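Local coordinates for 30S ribosomal protein S6 (Aquifex aeolicus, PDB 2J5A) that probably binds 16S ribosomal RNA together with protein bS18, as a structural constituent of the small ribosomal subunit, at residues Leu7-Thr12 and Gln70-Asn75; Val13-Pro18 and Ala64-Val69; Tyr56-Phe61 and Asp91-Leu96. All blocks are in the same frame, centred on the assembly; numbering follows the deposited sequence.

Contact 1 (Leu7-Thr12 and Gln70-Asn75); sequences LRYYET and QFKTEN
The carboxylate of Glu-11 takes the amide of Gln-70 in a nearly straight bond, NE2 to OE1 2.7 Å with an N-H...O angle of 175°. Carboxylate and amide are almost coplanar, and OE1 of Glu-11 lies in the amide plane. Gln-70 NE2 also reaches the carbonyl of Glu-104 weakly, while Gln-70 OE1 accepts from the backbone of Lys-106, which fixes the amide's rotation. The pair belongs to strands 8-16 and 63-73, which run antiparallel in the middle of the four-stranded sheet of the S6 fold. Tyr-10 N donates to Phe-71 O at 2.8 Å and Arg-8 O accepts from Thr-73 N at 2.9 Å, each pair being hydrogen-bonded in both directions. On the helix-covered face, Phe-71 holds CG between its backbone N and carbonyl carbon (chi1 67°), and CB of Tyr-10 rests over its ring, 3.5 Å from CZ and shifted toward the rim. The two rings barely overlap, their planes 27° from parallel. Thr-12 OG1, hydrogen-bonded to the side chain of Asn-97, meets the Phe-71 ring in plane at CE1, 3.4 Å away. On the other face, Tyr-9 and Lys-72 lie side by side, ring atom CE2 3.7 Å from the lysine CD, and Leu-7 CD1 approaches that same methylene. Thr-73 OG1 accepts from Asn-75 N in an ST turn and is also hydrogen-bonded to the carbonyl of Gly-40.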
loop_
_atom_site.group_PDB
_atom_site.type_symbol
_atom_site.label_atom_id
_atom_site.label_comp_id
_atom_site.label_asym_id
_atom_site.label_seq_id
_atom_site.Cartn_x
_atom_site.Cartn_y
_atom_site.Cartn_z
ATOM N N LEU A 7 -11.717 -8.465 -13.503
ATOM C CA LEU A 7 -10.365 -7.955 -13.329
ATOM C C LEU A 7 -10.475 -6.470 -12.992
ATOM O O LEU A 7 -10.930 -5.671 -13.816
ATOM C CB LEU A 7 -9.522 -8.172 -14.594
ATOM C CG LEU A 7 -7.987 -8.123 -14.507
ATOM C CD1 LEU A 7 -7.444 -6.801 -15.004
ATOM C CD2 LEU A 7 -7.492 -8.413 -13.099
ATOM N N ARG A 8 -10.096 -6.123 -11.757
ATOM C CA ARG A 8 -10.149 -4.736 -11.267
ATOM C C ARG A 8 -8.769 -4.218 -10.904
ATOM O O ARG A 8 -7.874 -5.001 -10.570
ATOM C CB ARG A 8 -11.064 -4.626 -10.050
ATOM C CG ARG A 8 -12.420 -3.975 -10.316
ATOM C CD ARG A 8 -13.565 -4.971 -10.397
ATOM N NE ARG A 8 -14.835 -4.357 -9.986
ATOM C CZ ARG A 8 -16.054 -4.812 -10.302
ATOM N NH1 ARG A 8 -16.216 -5.899 -11.060
ATOM N NH2 ARG A 8 -17.129 -4.156 -9.862
ATOM N N TYR A 9 -8.632 -2.891 -10.961
ATOM C CA TYR A 9 -7.384 -2.212 -10.696
ATOM C C TYR A 9 -7.490 -1.373 -9.409
ATOM O O TYR A 9 -8.506 -0.711 -9.142
ATOM C CB TYR A 9 -6.954 -1.356 -11.896
ATOM C CG TYR A 9 -6.806 -2.174 -13.156
ATOM C CD1 TYR A 9 -7.920 -2.539 -13.900
ATOM C CD2 TYR A 9 -5.567 -2.605 -13.587
ATOM C CE1 TYR A 9 -7.804 -3.310 -15.048
ATOM C CE2 TYR A 9 -5.436 -3.373 -14.733
ATOM C CZ TYR A 9 -6.563 -3.721 -15.460
ATOM O OH TYR A 9 -6.453 -4.489 -16.604
ATOM N N TYR A 10 -6.428 -1.436 -8.605
ATOM C CA TYR A 10 -6.423 -0.798 -7.295
ATOM C C TYR A 10 -5.099 -0.117 -7.051
ATOM O O TYR A 10 -4.064 -0.476 -7.636
ATOM C CB TYR A 10 -6.690 -1.817 -6.188
ATOM C CG TYR A 10 -8.004 -2.591 -6.312
ATOM C CD1 TYR A 10 -9.189 -2.072 -5.805
ATOM C CD2 TYR A 10 -8.052 -3.848 -6.925
ATOM C CE1 TYR A 10 -10.392 -2.773 -5.912
ATOM C CE2 TYR A 10 -9.247 -4.558 -7.017
ATOM C CZ TYR A 10 -10.413 -4.005 -6.520
ATOM O OH TYR A 10 -11.616 -4.692 -6.607
ATOM N N GLU A 11 -5.147 0.879 -6.186
ATOM C CA GLU A 11 -3.971 1.577 -5.730
ATOM C C GLU A 11 -4.024 1.613 -4.215
ATOM O O GLU A 11 -5.088 1.889 -3.654
ATOM C CB GLU A 11 -3.938 2.989 -6.280
ATOM C CG GLU A 11 -2.713 3.757 -5.874
ATOM C CD GLU A 11 -2.598 5.052 -6.616
ATOM O OE1 GLU A 11 -2.381 5.011 -7.845
ATOM O OE2 GLU A 11 -2.717 6.120 -5.968
ATOM N N THR A 12 -2.886 1.297 -3.578
ATOM C CA THR A 12 -2.738 1.309 -2.119
ATOM C C THR A 12 -1.598 2.256 -1.760
ATOM O O THR A 12 -0.554 2.241 -2.384
ATOM C CB THR A 12 -2.406 -0.101 -1.574
ATOM O OG1 THR A 12 -3.474 -0.998 -1.883
ATOM C CG2 THR A 12 -2.178 -0.094 -0.098
ATOM N N GLN A 70 0.355 -0.084 -7.094
ATOM C CA GLN A 70 -0.824 -0.368 -7.902
ATOM C C GLN A 70 -0.783 -1.825 -8.291
ATOM O O GLN A 70 0.302 -2.425 -8.456
ATOM C CB GLN A 70 -0.914 0.498 -9.157
ATOM C CG GLN A 70 -0.845 1.993 -8.898
ATOM C CD GLN A 70 -0.860 2.786 -10.183
ATOM O OE1 GLN A 70 -0.375 2.317 -11.208
ATOM N NE2 GLN A 70 -1.438 3.990 -10.139
ATOM N N PHE A 71 -1.967 -2.403 -8.380
ATOM C CA PHE A 71 -2.088 -3.814 -8.663
ATOM C C PHE A 71 -3.440 -4.113 -9.301
ATOM O O PHE A 71 -4.364 -3.289 -9.250
ATOM C CB PHE A 71 -1.852 -4.648 -7.396
ATOM C CG PHE A 71 -2.908 -4.477 -6.324
ATOM C CD1 PHE A 71 -2.821 -3.448 -5.401
ATOM C CD2 PHE A 71 -3.959 -5.375 -6.216
ATOM C CE1 PHE A 71 -3.784 -3.292 -4.405
ATOM C CE2 PHE A 71 -4.941 -5.231 -5.228
ATOM C CZ PHE A 71 -4.842 -4.181 -4.314
ATOM N N LYS A 72 -3.515 -5.274 -9.952
ATOM C CA LYS A 72 -4.761 -5.759 -10.539
ATOM C C LYS A 72 -5.099 -7.124 -9.953
ATOM O O LYS A 72 -4.213 -7.872 -9.560
ATOM C CB LYS A 72 -4.697 -5.777 -12.072
ATOM C CG LYS A 72 -3.659 -6.702 -12.716
ATOM C CD LYS A 72 -3.805 -6.652 -14.261
ATOM C CE LYS A 72 -2.645 -7.287 -15.020
ATOM N NZ LYS A 72 -2.636 -6.818 -16.457
ATOM N N THR A 73 -6.383 -7.427 -9.843
ATOM C CA THR A 73 -6.803 -8.714 -9.286
ATOM C C THR A 73 -8.244 -9.043 -9.648
ATOM O O THR A 73 -9.066 -8.145 -9.823
ATOM C CB THR A 73 -6.707 -8.739 -7.739
ATOM O OG1 THR A 73 -6.909 -10.075 -7.262
ATOM C CG2 THR A 73 -7.756 -7.839 -7.113
ATOM N N GLU A 74 -8.538 -10.335 -9.720
ATOM C CA GLU A 74 -9.924 -10.814 -9.844
ATOM C C GLU A 74 -10.532 -11.135 -8.462
ATOM O O GLU A 74 -11.731 -11.419 -8.351
ATOM C CB GLU A 74 -9.991 -12.005 -10.822
ATOM C CG GLU A 74 -9.266 -11.689 -12.154
ATOM C CD GLU A 74 -9.934 -12.266 -13.408
ATOM O OE1 GLU A 74 -11.096 -11.902 -13.724
ATOM O OE2 GLU A 74 -9.259 -13.050 -14.116
ATOM N N ASN A 75 -9.705 -11.033 -7.412
ATOM C CA ASN A 75 -10.119 -11.287 -6.042
ATOM C C ASN A 75 -10.821 -10.079 -5.433
ATOM O O ASN A 75 -10.167 -9.102 -5.035
ATOM C CB ASN A 75 -8.890 -11.639 -5.212
ATOM C CG ASN A 75 -9.239 -12.229 -3.869
ATOM O OD1 ASN A 75 -10.360 -12.069 -3.373
ATOM N ND2 ASN A 75 -8.273 -12.927 -3.266
#

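Contact 2 (Val13-Pro18 and Ala64-Val69); sequences VFAVKP and ARYFLV
Strands 8-16 and 63-73, the two central strands of the antiparallel sheet, pair here through two doubly hydrogen-bonded sites, Phe-14 with Phe-67 and Val-16 with Arg-65. The bond from Val-16 N to Arg-65 O is the shortest at 2.7 Å, and Phe-67 N reaches Phe-14 O at 3.1 Å. Between these sites, the non-hydrogen-bonded pair Ala-15 and Tyr-66 puts a methyl on an aromatic face: Ala-15 CB sits 4.0 Å from the Tyr-66 ring centroid, only 14° off the ring normal, a CH-pi contact. Val-13 CG1 meets the same ring in its plane, 3.9 Å from CD2, so the tyrosine has a methyl over a face and another at its edge. The phenol oxygen is hydrogen-bonded to Arg-94, on the strand that flanks 8-16. Further along this face, Val-13 CG2 packs on Leu-68 CD1 at 3.8 Å.

The opposite face, with Phe-14, Val-16, Arg-65 and Phe-67, is turned to the helices. Phe-14 carries CG between its backbone N and carbonyl carbon (chi1 63°), and the end of its ring comes nearer the partner strand, CZ lying 3.8 Å from Phe-67 CB; the rings are oblique, with planes 36° apart. Phe-67 stacks instead on Phe-29 of helix 22-38, which Phe-14 touches too. Arg-65 leads away from Val-16 to salt bridges with Glu-22 and Asp-48. A sheet with these two strands at its middle and helices 22-38 and 78-88 packed on one side is the ferredoxin-like beta-alpha-beta-beta-alpha-beta fold of the bS6 family.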
loop_
_atom_site.group_PDB
_atom_site.type_symbol
_atom_site.label_atom_id
_atom_site.label_comp_id
_atom_site.label_asym_id
_atom_site.label_seq_id
_atom_site.Cartn_x
_atom_site.Cartn_y
_atom_site.Cartn_z
ATOM N N VAL A 13 -1.829 3.084 -0.764
ATOM C CA VAL A 13 -0.832 3.977 -0.214
ATOM C C VAL A 13 -0.868 3.743 1.286
ATOM O O VAL A 13 -1.941 3.729 1.881
ATOM C CB VAL A 13 -1.159 5.476 -0.496
ATOM C CG1 VAL A 13 -0.117 6.389 0.118
ATOM C CG2 VAL A 13 -1.305 5.755 -1.970
ATOM N N PHE A 14 0.304 3.554 1.895
ATOM C CA PHE A 14 0.399 3.376 3.333
ATOM C C PHE A 14 1.647 4.067 3.890
ATOM O O PHE A 14 2.623 4.322 3.157
ATOM C CB PHE A 14 0.352 1.892 3.707
ATOM C CG PHE A 14 1.495 1.090 3.158
ATOM C CD1 PHE A 14 1.498 0.674 1.847
ATOM C CD2 PHE A 14 2.601 0.778 3.965
ATOM C CE1 PHE A 14 2.550 -0.063 1.347
ATOM C CE2 PHE A 14 3.661 0.049 3.460
ATOM C CZ PHE A 14 3.636 -0.372 2.165
ATOM N N ALA A 15 1.574 4.381 5.190
ATOM C CA ALA A 15 2.591 5.148 5.902
ATOM C C ALA A 15 3.143 4.306 7.035
ATOM O O ALA A 15 2.384 3.806 7.862
ATOM C CB ALA A 15 2.003 6.438 6.462
ATOM N N VAL A 16 4.464 4.142 7.052
ATOM C CA VAL A 16 5.166 3.311 8.047
ATOM C C VAL A 16 5.750 4.203 9.147
ATOM O O VAL A 16 6.266 5.285 8.854
ATOM C CB VAL A 16 6.290 2.520 7.374
ATOM C CG1 VAL A 16 7.120 1.778 8.393
ATOM C CG2 VAL A 16 5.713 1.586 6.325
ATOM N N LYS A 17 5.680 3.757 10.405
ATOM C CA LYS A 17 6.118 4.620 11.513
ATOM C C LYS A 17 7.616 4.917 11.367
ATOM O O LYS A 17 8.367 4.083 10.838
ATOM C CB LYS A 17 5.726 4.089 12.915
ATOM C CG LYS A 17 6.311 2.759 13.320
ATOM C CD LYS A 17 6.046 2.427 14.817
ATOM C CE LYS A 17 4.555 2.359 15.187
ATOM N NZ LYS A 17 4.218 1.196 16.127
ATOM N N PRO A 18 8.029 6.143 11.727
ATOM C CA PRO A 18 9.387 6.614 11.409
ATOM C C PRO A 18 10.535 6.048 12.263
ATOM O O PRO A 18 11.665 6.418 12.027
ATOM C CB PRO A 18 9.287 8.138 11.599
ATOM C CG PRO A 18 8.214 8.323 12.602
ATOM C CD PRO A 18 7.240 7.171 12.423
ATOM N N ALA A 64 6.408 10.195 8.591
ATOM C CA ALA A 64 6.210 8.772 8.282
ATOM C C ALA A 64 6.775 8.412 6.919
ATOM O O ALA A 64 6.947 9.276 6.078
ATOM C CB ALA A 64 4.717 8.419 8.350
ATOM N N ARG A 65 7.045 7.129 6.705
ATOM C CA ARG A 65 7.535 6.646 5.421
ATOM C C ARG A 65 6.374 6.170 4.511
ATOM O O ARG A 65 5.663 5.209 4.845
ATOM C CB ARG A 65 8.534 5.506 5.634
ATOM C CG ARG A 65 9.057 4.903 4.339
ATOM C CD ARG A 65 9.731 5.940 3.448
ATOM N NE ARG A 65 10.613 5.277 2.501
ATOM C CZ ARG A 65 11.853 4.873 2.785
ATOM N NH1 ARG A 65 12.382 5.077 3.981
ATOM N NH2 ARG A 65 12.566 4.270 1.850
ATOM N N TYR A 66 6.229 6.825 3.357
ATOM C CA TYR A 66 5.138 6.571 2.436
ATOM C C TYR A 66 5.567 5.734 1.268
ATOM O O TYR A 66 6.539 6.063 0.594
ATOM C CB TYR A 66 4.554 7.883 1.895
ATOM C CG TYR A 66 3.539 8.550 2.801
ATOM C CD1 TYR A 66 3.940 9.451 3.767
ATOM C CD2 TYR A 66 2.194 8.296 2.673
ATOM C CE1 TYR A 66 3.028 10.079 4.602
ATOM C CE2 TYR A 66 1.268 8.923 3.494
ATOM C CZ TYR A 66 1.703 9.818 4.455
ATOM O OH TYR A 66 0.813 10.451 5.273
ATOM N N PHE A 67 4.812 4.659 1.031
ATOM C CA PHE A 67 4.928 3.840 -0.162
ATOM C C PHE A 67 3.580 3.810 -0.903
ATOM O O PHE A 67 2.528 3.970 -0.301
ATOM C CB PHE A 67 5.333 2.394 0.175
ATOM C CG PHE A 67 6.685 2.253 0.830
ATOM C CD1 PHE A 67 7.846 2.304 0.074
ATOM C CD2 PHE A 67 6.795 2.010 2.193
ATOM C CE1 PHE A 67 9.062 2.163 0.649
ATOM C CE2 PHE A 67 8.039 1.857 2.779
ATOM C CZ PHE A 67 9.177 1.950 2.003
ATOM N N LEU A 68 3.640 3.540 -2.206
ATOM C CA LEU A 68 2.465 3.432 -3.073
ATOM C C LEU A 68 2.654 2.246 -3.991
ATOM O O LEU A 68 3.729 2.093 -4.581
ATOM C CB LEU A 68 2.298 4.707 -3.929
ATOM C CG LEU A 68 1.096 4.832 -4.881
ATOM C CD1 LEU A 68 0.793 6.300 -5.108
ATOM C CD2 LEU A 68 1.286 4.087 -6.222
ATOM N N VAL A 69 1.607 1.424 -4.116
ATOM C CA VAL A 69 1.614 0.273 -5.034
ATOM C C VAL A 69 0.268 0.193 -5.800
ATOM O O VAL A 69 -0.810 0.447 -5.242
ATOM C CB VAL A 69 1.994 -1.063 -4.292
ATOM C CG1 VAL A 69 0.878 -1.563 -3.425
ATOM C CG2 VAL A 69 2.432 -2.163 -5.293
#

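Contact 3 (Tyr56-Phe61 and Asp91-Leu96); sequences YPIQKF and DVIRWL. With NA (sodium ion), chain B.
Ile-58 and Phe-61 exchange two backbone hydrogen bonds around Gln-59 and Lys-60, whose positive phi values fit a type I' turn, while across from them Ile-93 and Arg-94 both face Ala-15 in a classic beta bulge; no hydrogen bond joins the two segments. Ile-93 is the side chain on which the turn rests. Its CB lies 3.7 Å from Ile-58 CG2, and the same methyl of Ile-58 comes 3.5 Å from the carbonyl O of Ile-93, so one branch touches both side chain and backbone. That methyl stands anti to the Ile-58 backbone N. The Gln-59 amide brings NE2 to 3.5 Å from Ile-93 CG2, a van der Waals contact of a polar group with a methyl. Ile-93 holds CG1 between its backbone N and carbonyl carbon (chi1 61°), and at the end of that branch CD1 approaches CD2 of the Phe-61 ring obliquely, at 4.2 Å. An alanine at Ile-93 would keep CB against Ile-58 but, without CG1, CG2 and CD1, would probably open a gap beneath the turn and leave the Gln-59 amide freer to rotate. Ile-58 CD1 adds a loose contact, 4.3 Å, with CD of Arg-94, whose NH1 is hydrogen-bonded to the hydroxyl of Tyr-66.

One residue earlier, Val-92, whose CB is directed away from the turn, gives its carbonyl O to a sodium ion at 2.3 Å. A water and the carbonyls of Leu-86, Lys-87 and Asp-89 complete the site, joining the end of helix 78-88 to the start of outer strand 92-100, which pairs with central strand 8-16, while Phe-61 leans on Pro-18 and Thr-19 ahead of helix 22-38.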
loop_
_atom_site.group_PDB
_atom_site.type_symbol
_atom_site.label_atom_id
_atom_site.label_comp_id
_atom_site.label_asym_id
_atom_site.label_seq_id
_atom_site.Cartn_x
_atom_site.Cartn_y
_atom_site.Cartn_z
ATOM N N TYR A 56 -1.248 15.944 10.339
ATOM C CA TYR A 56 -1.481 15.921 11.785
ATOM C C TYR A 56 -0.873 14.634 12.363
ATOM O O TYR A 56 -0.721 13.641 11.645
ATOM C CB TYR A 56 -2.984 16.069 12.085
ATOM C CG TYR A 56 -3.544 17.398 11.583
ATOM C CD1 TYR A 56 -3.053 18.610 12.080
ATOM C CD2 TYR A 56 -4.531 17.447 10.593
ATOM C CE1 TYR A 56 -3.536 19.849 11.612
ATOM C CE2 TYR A 56 -5.022 18.677 10.116
ATOM C CZ TYR A 56 -4.524 19.876 10.636
ATOM O OH TYR A 56 -5.005 21.096 10.177
ATOM N N PRO A 57 -0.472 14.661 13.649
ATOM C CA PRO A 57 0.261 13.528 14.239
ATOM C C PRO A 57 -0.535 12.234 14.342
ATOM O O PRO A 57 -1.756 12.275 14.400
ATOM C CB PRO A 57 0.598 14.031 15.649
ATOM C CG PRO A 57 -0.489 15.034 15.945
ATOM C CD PRO A 57 -0.667 15.743 14.635
ATOM N N ILE A 58 0.168 11.104 14.379
ATOM C CA ILE A 58 -0.461 9.790 14.476
ATOM C C ILE A 58 0.334 8.907 15.434
ATOM O O ILE A 58 1.464 8.537 15.136
ATOM C CB ILE A 58 -0.519 9.095 13.090
ATOM C CG1 ILE A 58 -1.460 9.850 12.138
ATOM C CG2 ILE A 58 -0.938 7.627 13.241
ATOM C CD1 ILE A 58 -1.465 9.298 10.727
ATOM N N GLN A 59 -0.269 8.552 16.566
ATOM C CA GLN A 59 0.439 7.889 17.667
ATOM C C GLN A 59 1.679 8.683 18.109
ATOM O O GLN A 59 2.710 8.099 18.411
ATOM C CB GLN A 59 0.848 6.455 17.297
ATOM C CG GLN A 59 -0.270 5.559 16.788
ATOM C CD GLN A 59 0.219 4.135 16.542
ATOM O OE1 GLN A 59 0.955 3.573 17.362
ATOM N NE2 GLN A 59 -0.177 3.551 15.403
ATOM N N LYS A 60 1.553 10.006 18.144
ATOM C CA LYS A 60 2.631 10.912 18.558
ATOM C C LYS A 60 3.796 10.992 17.562
ATOM O O LYS A 60 4.926 11.308 17.947
ATOM C CB LYS A 60 3.173 10.553 19.957
ATOM C CG LYS A 60 2.158 10.660 21.110
ATOM C CD LYS A 60 2.842 10.456 22.484
ATOM C CE LYS A 60 3.982 11.484 22.717
ATOM N NZ LYS A 60 4.331 11.687 24.160
ATOM N N PHE A 61 3.515 10.719 16.289
ATOM C CA PHE A 61 4.507 10.812 15.226
ATOM C C PHE A 61 4.138 11.965 14.331
ATOM O O PHE A 61 2.973 12.206 14.093
ATOM C CB PHE A 61 4.552 9.519 14.420
ATOM C CG PHE A 61 5.075 8.354 15.191
ATOM C CD1 PHE A 61 6.393 8.337 15.619
ATOM C CD2 PHE A 61 4.261 7.272 15.491
ATOM C CE1 PHE A 61 6.897 7.261 16.335
ATOM C CE2 PHE A 61 4.746 6.197 16.210
ATOM C CZ PHE A 61 6.069 6.185 16.633
ATOM N N ASP A 91 3.220 -1.384 12.817
ATOM C CA ASP A 91 4.207 -0.549 12.155
ATOM C C ASP A 91 3.600 0.373 11.086
ATOM O O ASP A 91 4.210 1.360 10.726
ATOM C CB ASP A 91 5.270 -1.421 11.494
ATOM C CG ASP A 91 6.021 -2.312 12.480
ATOM O OD1 ASP A 91 6.199 -1.923 13.670
ATOM O OD2 ASP A 91 6.470 -3.401 12.022
ATOM N N VAL A 92 2.411 0.046 10.578
ATOM C CA VAL A 92 1.766 0.816 9.522
ATOM C C VAL A 92 0.736 1.720 10.135
ATOM O O VAL A 92 -0.254 1.254 10.678
ATOM C CB VAL A 92 1.126 -0.118 8.485
ATOM C CG1 VAL A 92 0.215 0.665 7.497
ATOM C CG2 VAL A 92 2.215 -0.920 7.776
ATOM N N ILE A 93 0.961 3.021 10.080
ATOM C CA ILE A 93 0.172 3.932 10.895
ATOM C C ILE A 93 -0.865 4.638 10.058
ATOM O O ILE A 93 -1.653 5.424 10.560
ATOM C CB ILE A 93 1.082 4.939 11.708
ATOM C CG1 ILE A 93 1.945 5.828 10.784
ATOM C CG2 ILE A 93 1.966 4.160 12.696
ATOM C CD1 ILE A 93 2.771 6.900 11.533
ATOM N N ARG A 94 -0.853 4.353 8.767
ATOM C CA ARG A 94 -1.812 4.913 7.853
ATOM C C ARG A 94 -1.885 4.053 6.582
ATOM O O ARG A 94 -0.868 3.587 6.073
ATOM C CB ARG A 94 -1.439 6.356 7.530
ATOM C CG ARG A 94 -2.620 7.116 7.056
ATOM C CD ARG A 94 -2.271 8.489 6.629
ATOM N NE ARG A 94 -3.436 9.105 6.027
ATOM C CZ ARG A 94 -3.404 10.179 5.241
ATOM N NH1 ARG A 94 -2.259 10.781 4.945
ATOM N NH2 ARG A 94 -4.533 10.649 4.743
ATOM N N TRP A 95 -3.104 3.819 6.104
ATOM C CA TRP A 95 -3.338 2.961 4.944
ATOM C C TRP A 95 -4.534 3.504 4.161
ATOM O O TRP A 95 -5.480 4.017 4.751
ATOM C CB TRP A 95 -3.509 1.484 5.365
ATOM C CG TRP A 95 -4.592 1.244 6.343
ATOM C CD1 TRP A 95 -5.835 0.771 6.073
ATOM C CD2 TRP A 95 -4.554 1.500 7.756
ATOM N NE1 TRP A 95 -6.576 0.704 7.227
ATOM C CE2 TRP A 95 -5.812 1.148 8.274
ATOM C CE3 TRP A 95 -3.574 1.980 8.631
ATOM C CZ2 TRP A 95 -6.129 1.278 9.616
ATOM C CZ3 TRP A 95 -3.886 2.099 9.995
ATOM C CH2 TRP A 95 -5.149 1.747 10.469
ATOM N N LEU A 96 -4.453 3.454 2.839
ATOM C CA LEU A 96 -5.495 3.985 1.965
ATOM C C LEU A 96 -5.592 3.107 0.718
ATOM O O LEU A 96 -4.592 2.847 0.052
ATOM C CB LEU A 96 -5.177 5.399 1.521
ATOM C CG LEU A 96 -4.755 6.424 2.573
ATOM C CD1 LEU A 96 -4.071 7.574 1.870
ATOM C CD2 LEU A 96 -5.949 6.910 3.422
HETATM NA NA NA B . -1.614 -0.526 11.264
HETATM O O HOH W 1 -2.132 0.390 13.113
#

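In the fold
Contacts 1 and 2 are successive lengths of one strand pair, 8-16 with 63-73, joined by the bond from Thr-12 N to Val-69 O at 2.8 Å. Contact 2 is buried, and its packing is mostly aromatic and aliphatic; contact 1, on the other side of the chain's centre, is partly buried and adds a carboxylate-amide hydrogen bond near the C-terminal segment. Contact 3 lies at the surface and has no hydrogen bond between its segments, relying on mostly apolar packing beside a metal site. It meets contact 2 through strand 92-100, where Val-13 O accepts from Leu-96 N and Ala-15 N donates to Arg-94 O.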